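Local atomic coordinates of protein argonaute (Methanocaldococcus jannaschii, PDB entry 5G5S), a protein that uses short single-stranded DNA guides to bind complementary DNA targets and slice them, and may thereby defend the archaeon against invading genetic elements. Residues A[145-150]-A[302-307]; A[380-385]-A[429-434]; A[550-555]-A[584-589]. All coordinates share one frame; numbering follows the deposited sequence.

Contact 1: A[145-150]-A[302-307]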
ATOM      1  N   LYS A 145      -7.687 -19.789  11.908  1.00 63.47           N
ATOM      2  CA  LYS A 145      -6.775 -20.443  10.977  1.00 63.85           C
ATOM      3  C   LYS A 145      -6.580 -21.884  11.323  1.00 69.86           C
ATOM      4  O   LYS A 145      -6.403 -22.217  12.497  1.00 72.70           O
ATOM      5  CB  LYS A 145      -5.421 -19.704  10.900  1.00 66.35           C
ATOM      6  CG  LYS A 145      -5.453 -18.358  10.136  1.00 68.07           C
ATOM      7  CD  LYS A 145      -5.827 -18.450   8.636  1.00 71.56           C
ATOM      8  CE  LYS A 145      -4.915 -19.346   7.831  1.00 80.18           C
ATOM      9  NZ  LYS A 145      -5.478 -19.628   6.486  1.00 86.56           N
ATOM     10  N   LYS A 146      -6.642 -22.760  10.308  1.00 64.90           N
ATOM     11  CA  LYS A 146      -6.391 -24.171  10.505  1.00 65.85           C
ATOM     12  C   LYS A 146      -4.934 -24.404  10.154  1.00 71.28           C
ATOM     13  O   LYS A 146      -4.502 -24.070   9.052  1.00 70.13           O
ATOM     14  CB  LYS A 146      -7.329 -25.077   9.690  1.00 66.41           C
ATOM     15  CG  LYS A 146      -7.345 -26.493  10.276  1.00 66.93           C
ATOM     16  CD  LYS A 146      -8.123 -27.502   9.444  1.00 69.99           C
ATOM     17  CE  LYS A 146      -8.064 -28.851  10.109  1.00 73.47           C
ATOM     18  NZ  LYS A 146      -8.549 -29.939   9.230  1.00 80.12           N
ATOM     19  N   HIS A 147      -4.163 -24.817  11.146  1.00 69.70           N
ATOM     20  CA  HIS A 147      -2.760 -25.151  10.976  1.00 71.24           C
ATOM     21  C   HIS A 147      -2.696 -26.579  11.482  1.00 80.15           C
ATOM     22  O   HIS A 147      -3.168 -26.858  12.587  1.00 80.86           O
ATOM     23  CB  HIS A 147      -1.858 -24.231  11.785  1.00 71.06           C
ATOM     24  CG  HIS A 147      -0.405 -24.400  11.481  1.00 75.65           C
ATOM     25  ND1 HIS A 147       0.137 -24.081  10.257  1.00 76.35           N
ATOM     26  CD2 HIS A 147       0.617 -24.856  12.238  1.00 79.71           C
ATOM     27  CE1 HIS A 147       1.431 -24.336  10.271  1.00 77.97           C
ATOM     28  NE2 HIS A 147       1.748 -24.806  11.463  1.00 80.40           N
ATOM     29  N   ASP A 148      -2.114 -27.463  10.671  1.00 80.04           N
ATOM     30  CA  ASP A 148      -2.079 -28.901  10.948  1.00 83.75           C
ATOM     31  C   ASP A 148      -3.539 -29.314  11.108  1.00 88.51           C
ATOM     32  O   ASP A 148      -4.353 -29.040  10.230  1.00 85.53           O
ATOM     33  CB  ASP A 148      -1.180 -29.317  12.117  1.00 88.42           C
ATOM     34  CG  ASP A 148       0.282 -29.258  11.763  1.00103.26           C
ATOM     35  OD1 ASP A 148       0.645 -28.449  10.890  1.00102.16           O
ATOM     36  OD2 ASP A 148       1.069 -30.020  12.350  1.00111.93           O
ATOM     37  N   GLY A 149      -3.871 -29.986  12.197  1.00 86.93           N
ATOM     38  CA  GLY A 149      -5.243 -30.395  12.425  1.00 86.03           C
ATOM     39  C   GLY A 149      -5.942 -29.536  13.452  1.00 87.31           C
ATOM     40  O   GLY A 149      -7.031 -29.857  13.905  1.00 88.40           O
ATOM     41  N   ASP A 150      -5.308 -28.434  13.820  1.00 80.10           N
ATOM     42  CA  ASP A 150      -5.821 -27.562  14.864  1.00 78.87           C
ATOM     43  C   ASP A 150      -6.272 -26.206  14.358  1.00 77.97           C
ATOM     44  O   ASP A 150      -5.776 -25.723  13.341  1.00 75.28           O
ATOM     45  CB  ASP A 150      -4.796 -27.405  15.999  1.00 82.47           C
ATOM     46  CG  ASP A 150      -4.435 -28.701  16.707  1.00 94.33           C
ATOM     47  OD1 ASP A 150      -5.365 -29.489  17.028  1.00 94.71           O
ATOM     48  OD2 ASP A 150      -3.232 -28.910  16.980  1.00102.95           O
ATOM     49  N   LYS A 302       1.142 -19.170  19.578  1.00 80.76           N
ATOM     50  CA  LYS A 302       1.729 -20.206  18.728  1.00 81.09           C
ATOM     51  C   LYS A 302       3.201 -19.932  18.409  1.00 84.41           C
ATOM     52  O   LYS A 302       3.563 -18.835  17.986  1.00 81.98           O
ATOM     53  CB  LYS A 302       0.897 -20.416  17.434  1.00 82.14           C
ATOM     54  CG  LYS A 302       1.389 -21.513  16.456  1.00 89.82           C
ATOM     55  CD  LYS A 302       1.345 -22.934  17.038  1.00101.55           C
ATOM     56  CE  LYS A 302       1.596 -24.017  16.010  1.00105.91           C
ATOM     57  NZ  LYS A 302       3.044 -24.247  15.766  1.00112.66           N
ATOM     58  N   GLU A 303       4.044 -20.939  18.628  1.00 82.23           N
ATOM     59  CA  GLU A 303       5.454 -20.832  18.288  1.00 81.08           C
ATOM     60  C   GLU A 303       5.604 -21.385  16.876  1.00 81.20           C
ATOM     61  O   GLU A 303       5.112 -22.476  16.579  1.00 81.80           O
ATOM     62  CB  GLU A 303       6.330 -21.577  19.295  1.00 85.52           C
ATOM     63  CG  GLU A 303       7.619 -20.839  19.599  1.00 94.93           C
ATOM     64  CD  GLU A 303       8.389 -21.355  20.799  1.00119.07           C
ATOM     65  OE1 GLU A 303       8.648 -22.581  20.874  1.00111.51           O
ATOM     66  OE2 GLU A 303       8.751 -20.521  21.660  1.00112.15           O
ATOM     67  N   LEU A 304       6.247 -20.613  16.006  1.00 73.99           N
ATOM     68  CA  LEU A 304       6.409 -20.955  14.605  1.00 72.74           C
ATOM     69  C   LEU A 304       7.861 -20.885  14.147  1.00 76.63           C
ATOM     70  O   LEU A 304       8.583 -19.976  14.559  1.00 76.04           O
ATOM     71  CB  LEU A 304       5.550 -19.964  13.786  1.00 70.03           C
ATOM     72  CG  LEU A 304       5.151 -20.350  12.379  1.00 73.01           C
ATOM     73  CD1 LEU A 304       4.387 -21.675  12.359  1.00 75.54           C
ATOM     74  CD2 LEU A 304       4.327 -19.241  11.747  1.00 70.60           C
ATOM     75  N   GLU A 305       8.264 -21.816  13.254  1.00 73.32           N
ATOM     76  CA  GLU A 305       9.599 -21.878  12.656  1.00 73.09           C
ATOM     77  C   GLU A 305       9.652 -20.950  11.429  1.00 74.71           C
ATOM     78  O   GLU A 305       8.787 -21.027  10.556  1.00 72.38           O
ATOM     79  CB  GLU A 305       9.958 -23.317  12.262  1.00 76.78           C
ATOM     80  CG  GLU A 305      10.289 -24.224  13.436  1.00 88.70           C
ATOM     81  CD  GLU A 305      10.632 -25.650  13.049  1.00116.89           C
ATOM     82  OE1 GLU A 305       9.816 -26.296  12.349  1.00119.92           O
ATOM     83  OE2 GLU A 305      11.708 -26.133  13.469  1.00117.42           O
ATOM     84  N   PHE A 306      10.671 -20.075  11.374  1.00 72.06           N
ATOM     85  CA  PHE A 306      10.859 -19.087  10.310  1.00 69.95           C
ATOM     86  C   PHE A 306      12.160 -19.291   9.541  1.00 75.99           C
ATOM     87  O   PHE A 306      13.220 -19.458  10.147  1.00 77.28           O
ATOM     88  CB  PHE A 306      10.852 -17.647  10.904  1.00 69.25           C
ATOM     89  CG  PHE A 306       9.497 -17.036  11.187  1.00 68.39           C
ATOM     90  CD1 PHE A 306       8.749 -17.440  12.288  1.00 71.94           C
ATOM     91  CD2 PHE A 306       8.990 -16.025  10.381  1.00 68.12           C
ATOM     92  CE1 PHE A 306       7.501 -16.864  12.556  1.00 71.36           C
ATOM     93  CE2 PHE A 306       7.736 -15.459  10.643  1.00 69.57           C
ATOM     94  CZ  PHE A 306       7.000 -15.885  11.724  1.00 68.43           C
ATOM     95  N   MET A 307      12.083 -19.224   8.206  1.00 72.98           N
ATOM     96  CA  MET A 307      13.256 -19.256   7.338  1.00 73.80           C
ATOM     97  C   MET A 307      13.844 -17.821   7.374  1.00 76.88           C
ATOM     98  O   MET A 307      13.118 -16.855   7.649  1.00 75.00           O
ATOM     99  CB  MET A 307      12.868 -19.638   5.877  1.00 76.09           C
ATOM    100  CG  MET A 307      12.250 -18.472   5.084  1.00 78.29           C
ATOM    101  SD  MET A 307      11.933 -18.699   3.317  1.00 83.09           S
ATOM    102  CE  MET A 307      13.520 -18.395   2.655  1.00 80.72           C
TER
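His-147 and Lys-302 are the closest backbone pair, with CA atoms 10.2 Å apart, so segment 302-307 and the type II' turn from His-147 to Asp-150 meet through side chains alone. The turn closes a beta hairpin: His-147 N bonds to Asp-150 O at 2.9 Å, and the return bond from Asp-150 N to His-147 O matches it. A trans chi1 (-171°) swings the imidazole off the hairpin toward the strand. His-147 CD2 lies 4.0 Å from Lys-302 CE, the two side chains crossing at about a right angle, and its NE2 is 4.2 Å from Leu-304 CD1; both neighbours approach the ring obliquely. The lysine chain, bent at chi2 and chi4, doubles back so that Lys-302 NZ donates to Glu-303 O of its own strand at 2.8 Å. Outside the pair, the His-147 ring stacks with Phe-618, at the end of strand 614-618, which pairs antiparallel with 302-308. The hairpin end thus rests on the large mixed sheet that also contains the PIWI core strands. The ammonium is taken up by the Glu-303 carbonyl, and His-147 ND1 accepts a hydrogen bond from Gly-619 N; across the contact itself, CE and CD1 meet the ring by van der Waals packing.

Contact 2: A[380-385]-A[429-434]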
ATOM      1  N   ASN A 380      26.612  22.364  -3.898  1.00 99.49           N
ATOM      2  CA  ASN A 380      27.776  22.455  -4.788  1.00102.81           C
ATOM      3  C   ASN A 380      28.712  21.246  -4.666  1.00107.88           C
ATOM      4  O   ASN A 380      28.966  20.589  -5.676  1.00107.63           O
ATOM      5  CB  ASN A 380      28.532  23.776  -4.601  1.00106.08           C
ATOM      6  CG  ASN A 380      27.773  25.011  -5.048  1.00123.10           C
ATOM      7  OD1 ASN A 380      26.879  24.962  -5.901  1.00112.17           O
ATOM      8  ND2 ASN A 380      28.129  26.160  -4.491  1.00116.74           N
ATOM      9  N   LYS A 381      29.183  20.925  -3.434  1.00104.86           N
ATOM     10  CA  LYS A 381      30.066  19.781  -3.160  1.00104.45           C
ATOM     11  C   LYS A 381      29.469  18.451  -3.615  1.00104.45           C
ATOM     12  O   LYS A 381      30.218  17.558  -3.998  1.00105.29           O
ATOM     13  CB  LYS A 381      30.452  19.712  -1.676  1.00107.64           C
ATOM     14  N   MET A 382      28.132  18.320  -3.590  1.00 97.15           N
ATOM     15  CA  MET A 382      27.459  17.105  -4.044  1.00 93.29           C
ATOM     16  C   MET A 382      27.382  17.045  -5.577  1.00100.05           C
ATOM     17  O   MET A 382      27.750  16.026  -6.164  1.00100.90           O
ATOM     18  CB  MET A 382      26.062  16.973  -3.418  1.00 91.61           C
ATOM     19  CG  MET A 382      25.211  15.890  -4.084  1.00 91.30           C
ATOM     20  SD  MET A 382      23.479  15.853  -3.612  1.00 91.39           S
ATOM     21  CE  MET A 382      22.915  17.374  -4.300  1.00 89.40           C
ATOM     22  N   PHE A 383      26.865  18.113  -6.214  1.00 97.55           N
ATOM     23  CA  PHE A 383      26.704  18.169  -7.664  1.00 98.18           C
ATOM     24  C   PHE A 383      28.012  18.275  -8.455  1.00106.62           C
ATOM     25  O   PHE A 383      28.101  17.665  -9.514  1.00107.59           O
ATOM     26  CB  PHE A 383      25.696  19.248  -8.087  1.00 99.88           C
ATOM     27  CG  PHE A 383      24.230  18.919  -7.878  1.00 97.36           C
ATOM     28  CD1 PHE A 383      23.665  17.785  -8.453  1.00 97.42           C
ATOM     29  CD2 PHE A 383      23.398  19.791  -7.187  1.00 98.82           C
ATOM     30  CE1 PHE A 383      22.303  17.503  -8.291  1.00 95.33           C
ATOM     31  CE2 PHE A 383      22.032  19.517  -7.041  1.00 98.57           C
ATOM     32  CZ  PHE A 383      21.494  18.372  -7.590  1.00 93.84           C
ATOM     33  N   ARG A 384      29.021  19.020  -7.965  1.00106.02           N
ATOM     34  CA  ARG A 384      30.302  19.149  -8.682  1.00110.20           C
ATOM     35  C   ARG A 384      31.062  17.820  -8.767  1.00113.51           C
ATOM     36  O   ARG A 384      31.718  17.557  -9.778  1.00116.06           O
ATOM     37  CB  ARG A 384      31.183  20.266  -8.100  1.00113.60           C
ATOM     38  N   ASN A 385      30.946  16.979  -7.715  1.00106.41           N
ATOM     39  CA  ASN A 385      31.559  15.650  -7.648  1.00105.32           C
ATOM     40  C   ASN A 385      30.760  14.672  -8.503  1.00105.62           C
ATOM     41  O   ASN A 385      31.336  13.737  -9.063  1.00107.88           O
ATOM     42  CB  ASN A 385      31.666  15.158  -6.200  1.00103.14           C
ATOM     43  CG  ASN A 385      32.876  15.696  -5.465  1.00121.74           C
ATOM     44  OD1 ASN A 385      33.977  15.133  -5.524  1.00117.66           O
ATOM     45  ND2 ASN A 385      32.699  16.783  -4.734  1.00109.04           N
ATOM     46  N   PHE A 429      15.088  19.709 -13.650  1.00 86.43           N
ATOM     47  CA  PHE A 429      15.145  19.188 -12.294  1.00 82.73           C
ATOM     48  C   PHE A 429      15.052  20.311 -11.270  1.00 88.30           C
ATOM     49  O   PHE A 429      15.422  21.444 -11.568  1.00 90.86           O
ATOM     50  CB  PHE A 429      16.376  18.289 -12.058  1.00 83.13           C
ATOM     51  CG  PHE A 429      16.297  17.544 -10.742  1.00 81.32           C
ATOM     52  CD1 PHE A 429      15.448  16.453 -10.592  1.00 81.22           C
ATOM     53  CD2 PHE A 429      17.007  17.984  -9.632  1.00 83.26           C
ATOM     54  CE1 PHE A 429      15.325  15.807  -9.361  1.00 79.37           C
ATOM     55  CE2 PHE A 429      16.877  17.339  -8.399  1.00 83.45           C
ATOM     56  CZ  PHE A 429      16.037  16.257  -8.274  1.00 78.36           C
ATOM     57  N   ALA A 430      14.519  20.009 -10.074  1.00 82.87           N
ATOM     58  CA  ALA A 430      14.442  20.984  -8.992  1.00 83.30           C
ATOM     59  C   ALA A 430      14.781  20.324  -7.668  1.00 82.08           C
ATOM     60  O   ALA A 430      14.178  19.323  -7.310  1.00 77.95           O
ATOM     61  CB  ALA A 430      13.071  21.636  -8.940  1.00 84.96           C
ATOM     62  N   LEU A 431      15.785  20.857  -6.969  1.00 79.50           N
ATOM     63  CA  LEU A 431      16.181  20.347  -5.662  1.00 77.57           C
ATOM     64  C   LEU A 431      15.574  21.291  -4.629  1.00 81.91           C
ATOM     65  O   LEU A 431      15.902  22.477  -4.599  1.00 83.01           O
ATOM     66  CB  LEU A 431      17.714  20.262  -5.543  1.00 78.78           C
ATOM     67  CG  LEU A 431      18.289  19.723  -4.230  1.00 82.42           C
ATOM     68  CD1 LEU A 431      18.061  18.217  -4.092  1.00 79.73           C
ATOM     69  CD2 LEU A 431      19.770  20.052  -4.114  1.00 85.79           C
ATOM     70  N   ILE A 432      14.616  20.774  -3.852  1.00 77.74           N
ATOM     71  CA  ILE A 432      13.894  21.540  -2.841  1.00 78.98           C
ATOM     72  C   ILE A 432      14.529  21.313  -1.459  1.00 84.62           C
ATOM     73  O   ILE A 432      14.580  20.178  -0.975  1.00 80.81           O
ATOM     74  CB  ILE A 432      12.365  21.215  -2.870  1.00 80.32           C
ATOM     75  CG1 ILE A 432      11.732  21.520  -4.243  1.00 79.98           C
ATOM     76  CG2 ILE A 432      11.607  21.923  -1.742  1.00 83.35           C
ATOM     77  CD1 ILE A 432      10.513  20.598  -4.578  1.00 73.51           C
ATOM     78  N   ILE A 433      15.022  22.406  -0.843  1.00 85.81           N
ATOM     79  CA  ILE A 433      15.611  22.402   0.497  1.00 87.42           C
ATOM     80  C   ILE A 433      14.564  23.021   1.438  1.00 90.63           C
ATOM     81  O   ILE A 433      14.260  24.217   1.345  1.00 90.82           O
ATOM     82  CB  ILE A 433      16.980  23.157   0.559  1.00 94.33           C
ATOM     83  CG1 ILE A 433      17.888  22.921  -0.693  1.00 94.72           C
ATOM     84  CG2 ILE A 433      17.709  22.920   1.896  1.00 96.26           C
ATOM     85  CD1 ILE A 433      18.448  21.509  -0.904  1.00100.20           C
ATOM     86  N   GLY A 434      13.991  22.182   2.293  1.00 86.04           N
ATOM     87  CA  GLY A 434      12.956  22.594   3.232  1.00 87.73           C
ATOM     88  C   GLY A 434      13.281  22.347   4.688  1.00 93.61           C
ATOM     89  O   GLY A 434      14.409  21.979   5.026  1.00 93.56           O
TER
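Leu-431 CD2 is the single atom on which both helix side chains converge, 3.7 Å from Phe-383 CE2 and 4.1 Å from Met-382 CE. The two approach it differently. Met-382 and Leu-431 point at one another tip to tip, methyl against methyl, whereas Phe-383 and Leu-431 run alongside one another, head to tail, the methyl group meeting the ring obliquely. Met-382 leaves the helix with CG anti to its backbone N (chi1 168°) and stays extended until chi3 turns the terminal methyl over its neighbour: Met-382 CE sits 3.6 Å above the plane of the Phe-383 ring, offset toward the rim. In Phe-383 a chi1 of -76° brings CE2 alongside Leu-431 CD2. Helix 372-390 here packs on a four-stranded parallel sheet, the alpha/beta core of the Mid domain, in which strand 428-434 is an inner strand between 357-365 and 456-462. Side chains alternate along it: Leu-431 faces this helix, while Ala-430 and Ile-432 face helix 442-452 across the sheet. Leu-478 of helix 473-485 touches both Met-382 and Leu-431, and the Phe-383 ring also meets Phe-398 and Tyr-400 with planes about 40° apart. The Leu-431 side chain lies about 5 Å from that of Gln-459, a metal-binding residue at the start of the 459-462 region that binds the phosphorylated 5' end of the guide.

Contact 3: A[550-555]-A[584-589]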
ATOM      1  N   VAL A 550      -7.272  -6.571 -17.627  1.00 58.29           N
ATOM      2  CA  VAL A 550      -5.945  -5.961 -17.507  1.00 56.68           C
ATOM      3  C   VAL A 550      -5.022  -6.556 -18.588  1.00 61.34           C
ATOM      4  O   VAL A 550      -4.376  -5.803 -19.322  1.00 61.64           O
ATOM      5  CB  VAL A 550      -5.348  -6.111 -16.073  1.00 59.47           C
ATOM      6  CG1 VAL A 550      -3.885  -5.660 -16.012  1.00 57.79           C
ATOM      7  CG2 VAL A 550      -6.181  -5.353 -15.049  1.00 59.95           C
ATOM      8  N   ILE A 551      -5.004  -7.899 -18.701  1.00 56.89           N
ATOM      9  CA  ILE A 551      -4.191  -8.644 -19.664  1.00 56.79           C
ATOM     10  C   ILE A 551      -4.544  -8.266 -21.091  1.00 64.00           C
ATOM     11  O   ILE A 551      -3.640  -7.983 -21.879  1.00 64.78           O
ATOM     12  CB  ILE A 551      -4.236 -10.173 -19.393  1.00 59.57           C
ATOM     13  CG1 ILE A 551      -3.723 -10.494 -17.958  1.00 57.86           C
ATOM     14  CG2 ILE A 551      -3.428 -10.929 -20.446  1.00 62.15           C
ATOM     15  CD1 ILE A 551      -4.096 -11.856 -17.408  1.00 59.89           C
ATOM     16  N   GLU A 552      -5.859  -8.207 -21.407  1.00 63.23           N
ATOM     17  CA  GLU A 552      -6.379  -7.818 -22.717  1.00 64.99           C
ATOM     18  C   GLU A 552      -5.913  -6.401 -23.045  1.00 67.03           C
ATOM     19  O   GLU A 552      -5.444  -6.165 -24.151  1.00 67.78           O
ATOM     20  CB  GLU A 552      -7.916  -7.870 -22.735  1.00 68.39           C
ATOM     21  CG  GLU A 552      -8.507  -9.269 -22.761  1.00 86.17           C
ATOM     22  CD  GLU A 552     -10.024  -9.275 -22.787  1.00113.44           C
ATOM     23  OE1 GLU A 552     -10.596  -9.055 -23.879  1.00125.26           O
ATOM     24  OE2 GLU A 552     -10.643  -9.476 -21.715  1.00 98.74           O
ATOM     25  N   TYR A 553      -6.010  -5.479 -22.067  1.00 61.93           N
ATOM     26  CA  TYR A 553      -5.606  -4.080 -22.176  1.00 62.26           C
ATOM     27  C   TYR A 553      -4.097  -3.944 -22.442  1.00 65.36           C
ATOM     28  O   TYR A 553      -3.703  -3.133 -23.289  1.00 65.86           O
ATOM     29  CB  TYR A 553      -6.006  -3.291 -20.905  1.00 63.05           C
ATOM     30  CG  TYR A 553      -5.818  -1.794 -21.055  1.00 64.65           C
ATOM     31  CD1 TYR A 553      -6.804  -1.002 -21.635  1.00 67.84           C
ATOM     32  CD2 TYR A 553      -4.630  -1.177 -20.662  1.00 63.89           C
ATOM     33  CE1 TYR A 553      -6.613   0.365 -21.831  1.00 69.75           C
ATOM     34  CE2 TYR A 553      -4.427   0.187 -20.855  1.00 65.61           C
ATOM     35  CZ  TYR A 553      -5.423   0.953 -21.437  1.00 75.37           C
ATOM     36  OH  TYR A 553      -5.231   2.294 -21.622  1.00 80.57           O
ATOM     37  N   LEU A 554      -3.264  -4.730 -21.719  1.00 59.34           N
ATOM     38  CA  LEU A 554      -1.807  -4.684 -21.870  1.00 59.01           C
ATOM     39  C   LEU A 554      -1.343  -5.151 -23.241  1.00 65.95           C
ATOM     40  O   LEU A 554      -0.391  -4.599 -23.783  1.00 66.73           O
ATOM     41  CB  LEU A 554      -1.087  -5.471 -20.753  1.00 57.31           C
ATOM     42  CG  LEU A 554      -1.242  -4.975 -19.305  1.00 59.30           C
ATOM     43  CD1 LEU A 554      -0.687  -5.985 -18.364  1.00 57.77           C
ATOM     44  CD2 LEU A 554      -0.566  -3.632 -19.081  1.00 60.57           C
ATOM     45  N   GLU A 555      -2.025  -6.155 -23.801  1.00 64.82           N
ATOM     46  CA  GLU A 555      -1.723  -6.739 -25.102  1.00 66.78           C
ATOM     47  C   GLU A 555      -2.243  -5.874 -26.267  1.00 72.77           C
ATOM     48  O   GLU A 555      -1.490  -5.594 -27.197  1.00 73.03           O
ATOM     49  CB  GLU A 555      -2.266  -8.198 -25.161  1.00 68.53           C
ATOM     50  CG  GLU A 555      -2.019  -8.958 -26.464  1.00 84.85           C
ATOM     51  CD  GLU A 555      -0.574  -9.294 -26.792  1.00108.13           C
ATOM     52  OE1 GLU A 555       0.073  -9.985 -25.974  1.00 95.69           O
ATOM     53  OE2 GLU A 555      -0.093  -8.889 -27.875  1.00107.20           O
ATOM     54  N   LYS A 584      -8.228 -19.064 -17.316  1.00 64.26           N
ATOM     55  CA  LYS A 584      -7.980 -20.388 -17.894  1.00 65.25           C
ATOM     56  C   LYS A 584      -7.929 -20.272 -19.426  1.00 69.91           C
ATOM     57  O   LYS A 584      -7.003 -20.798 -20.033  1.00 70.98           O
ATOM     58  CB  LYS A 584      -9.072 -21.391 -17.483  1.00 68.26           C
ATOM     59  CG  LYS A 584      -8.820 -22.051 -16.137  1.00 75.51           C
ATOM     60  CD  LYS A 584      -9.671 -23.311 -15.957  1.00 81.07           C
ATOM     61  CE  LYS A 584     -10.879 -23.082 -15.087  1.00 92.99           C
ATOM     62  NZ  LYS A 584     -11.760 -24.279 -15.049  1.00102.57           N
ATOM     63  N   GLU A 585      -8.884 -19.530 -20.034  1.00 72.24           N
ATOM     64  CA  GLU A 585      -8.968 -19.300 -21.486  1.00 72.60           C
ATOM     65  C   GLU A 585      -7.838 -18.406 -22.014  1.00 73.06           C
ATOM     66  O   GLU A 585      -7.285 -18.699 -23.071  1.00 73.81           O
ATOM     67  CB  GLU A 585     -10.349 -18.742 -21.899  1.00 75.35           C
ATOM     68  CG  GLU A 585     -11.525 -19.671 -21.622  1.00 87.77           C
ATOM     69  CD  GLU A 585     -11.429 -21.060 -22.225  1.00115.86           C
ATOM     70  OE1 GLU A 585     -11.443 -21.169 -23.472  1.00111.52           O
ATOM     71  OE2 GLU A 585     -11.321 -22.035 -21.448  1.00113.59           O
ATOM     72  N   ILE A 586      -7.503 -17.330 -21.282  1.00 66.44           N
ATOM     73  CA  ILE A 586      -6.437 -16.386 -21.620  1.00 65.07           C
ATOM     74  C   ILE A 586      -5.059 -17.077 -21.714  1.00 67.21           C
ATOM     75  O   ILE A 586      -4.302 -16.781 -22.641  1.00 67.64           O
ATOM     76  CB  ILE A 586      -6.482 -15.132 -20.682  1.00 66.65           C
ATOM     77  CG1 ILE A 586      -7.099 -13.937 -21.408  1.00 68.30           C
ATOM     78  CG2 ILE A 586      -5.123 -14.756 -20.088  1.00 65.79           C
ATOM     79  CD1 ILE A 586      -7.761 -12.914 -20.501  1.00 76.83           C
ATOM     80  N   SER A 587      -4.760 -18.012 -20.779  1.00 61.36           N
ATOM     81  CA  SER A 587      -3.498 -18.751 -20.736  1.00 60.25           C
ATOM     82  C   SER A 587      -3.312 -19.593 -21.987  1.00 65.84           C
ATOM     83  O   SER A 587      -2.205 -19.636 -22.531  1.00 64.86           O
ATOM     84  CB  SER A 587      -3.405 -19.617 -19.478  1.00 62.34           C
ATOM     85  OG  SER A 587      -4.327 -20.698 -19.490  1.00 65.46           O
ATOM     86  N   LYS A 588      -4.392 -20.260 -22.455  1.00 65.85           N
ATOM     87  CA  LYS A 588      -4.301 -21.050 -23.675  1.00 68.15           C
ATOM     88  C   LYS A 588      -4.330 -20.183 -24.932  1.00 72.76           C
ATOM     89  O   LYS A 588      -3.656 -20.512 -25.903  1.00 75.08           O
ATOM     90  CB  LYS A 588      -5.242 -22.271 -23.696  1.00 73.39           C
ATOM     91  CG  LYS A 588      -6.733 -22.006 -23.798  1.00 90.19           C
ATOM     92  CD  LYS A 588      -7.457 -23.344 -23.800  1.00101.89           C
ATOM     93  CE  LYS A 588      -8.957 -23.215 -23.823  1.00114.54           C
ATOM     94  NZ  LYS A 588      -9.621 -24.541 -23.923  1.00125.89           N
ATOM     95  N   GLU A 589      -5.024 -19.037 -24.882  1.00 68.03           N
ATOM     96  CA  GLU A 589      -5.062 -18.090 -25.997  1.00 69.37           C
ATOM     97  C   GLU A 589      -3.697 -17.413 -26.185  1.00 72.13           C
ATOM     98  O   GLU A 589      -3.250 -17.281 -27.320  1.00 72.78           O
ATOM     99  CB  GLU A 589      -6.187 -17.052 -25.810  1.00 71.06           C
ATOM    100  CG  GLU A 589      -6.461 -16.192 -27.037  1.00 89.80           C
ATOM    101  CD  GLU A 589      -6.849 -16.951 -28.294  1.00117.95           C
ATOM    102  OE1 GLU A 589      -8.037 -17.329 -28.412  1.00117.47           O
ATOM    103  OE2 GLU A 589      -5.963 -17.187 -29.146  1.00111.98           O
TER
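Ile-551 CD1 and Ile-586 CG2 lie 4.1 Å apart, the one close apolar approach between helix segments 550-555 and 584-589. The two isoleucines are set at a slant to one another, each meeting the other through a different branch. On the far branch of Ile-586, CD1 comes to 4.4 Å from Glu-552 CG, so the glutamate lends its aliphatic stem to the solvent-facing margin. Ile-551 has CG1 beside its backbone N (chi1 -59°), which carries CD1 out toward the partner helix. Around this pair, Leu-583 and Leu-590 of helix 577-590 touch Ile-551, as does Met-562 from the loop after helix 547-556. That loop is fastened by Glu-555 OE1, which bonds to Met-562 N. In the second helix, Ser-587 OG binds back to Lys-584 O at 2.7 Å, one turn before, and is also bonded to Gly-647 N, in the turn between strands 636-645 and 648-652. Both helices belong to the RNase H-like PIWI domain, one preceding and one following its strand 566-571. Between the two segments the contact is hydrocarbon alone, methyl groups and a glutamate methylene, consistent with dispersion and burial of apolar surface, while the polar bonds nearby tie each helix to a neighbouring loop or turn.

How the contacts relate
The three contacts follow one another along the chain and do not touch, the nearest atoms of contact 1 and contact 3 being about 23 Å apart. Centre to centre, contact 1 is about 51 Å from contact 2 and about 37 Å from contact 3, while contact 2 is about 45 Å from contact 3. Contacts 1 and 2 sit on opposite sides of the centre of the chain. Contact 2 lies near the guide-binding residues, with the Leu-431 side chain about 9 Å from that of Gln-481, which interacts with the guide DNA. Contact 3 is near the predicted active site, the Glu-552 side chain about 8 Å from that of Glu-543, an active-site residue by similarity to relatives. Contact 1 is remote from these sites; the Lys-302 side chain lies about 13 Å from a bound magnesium ion.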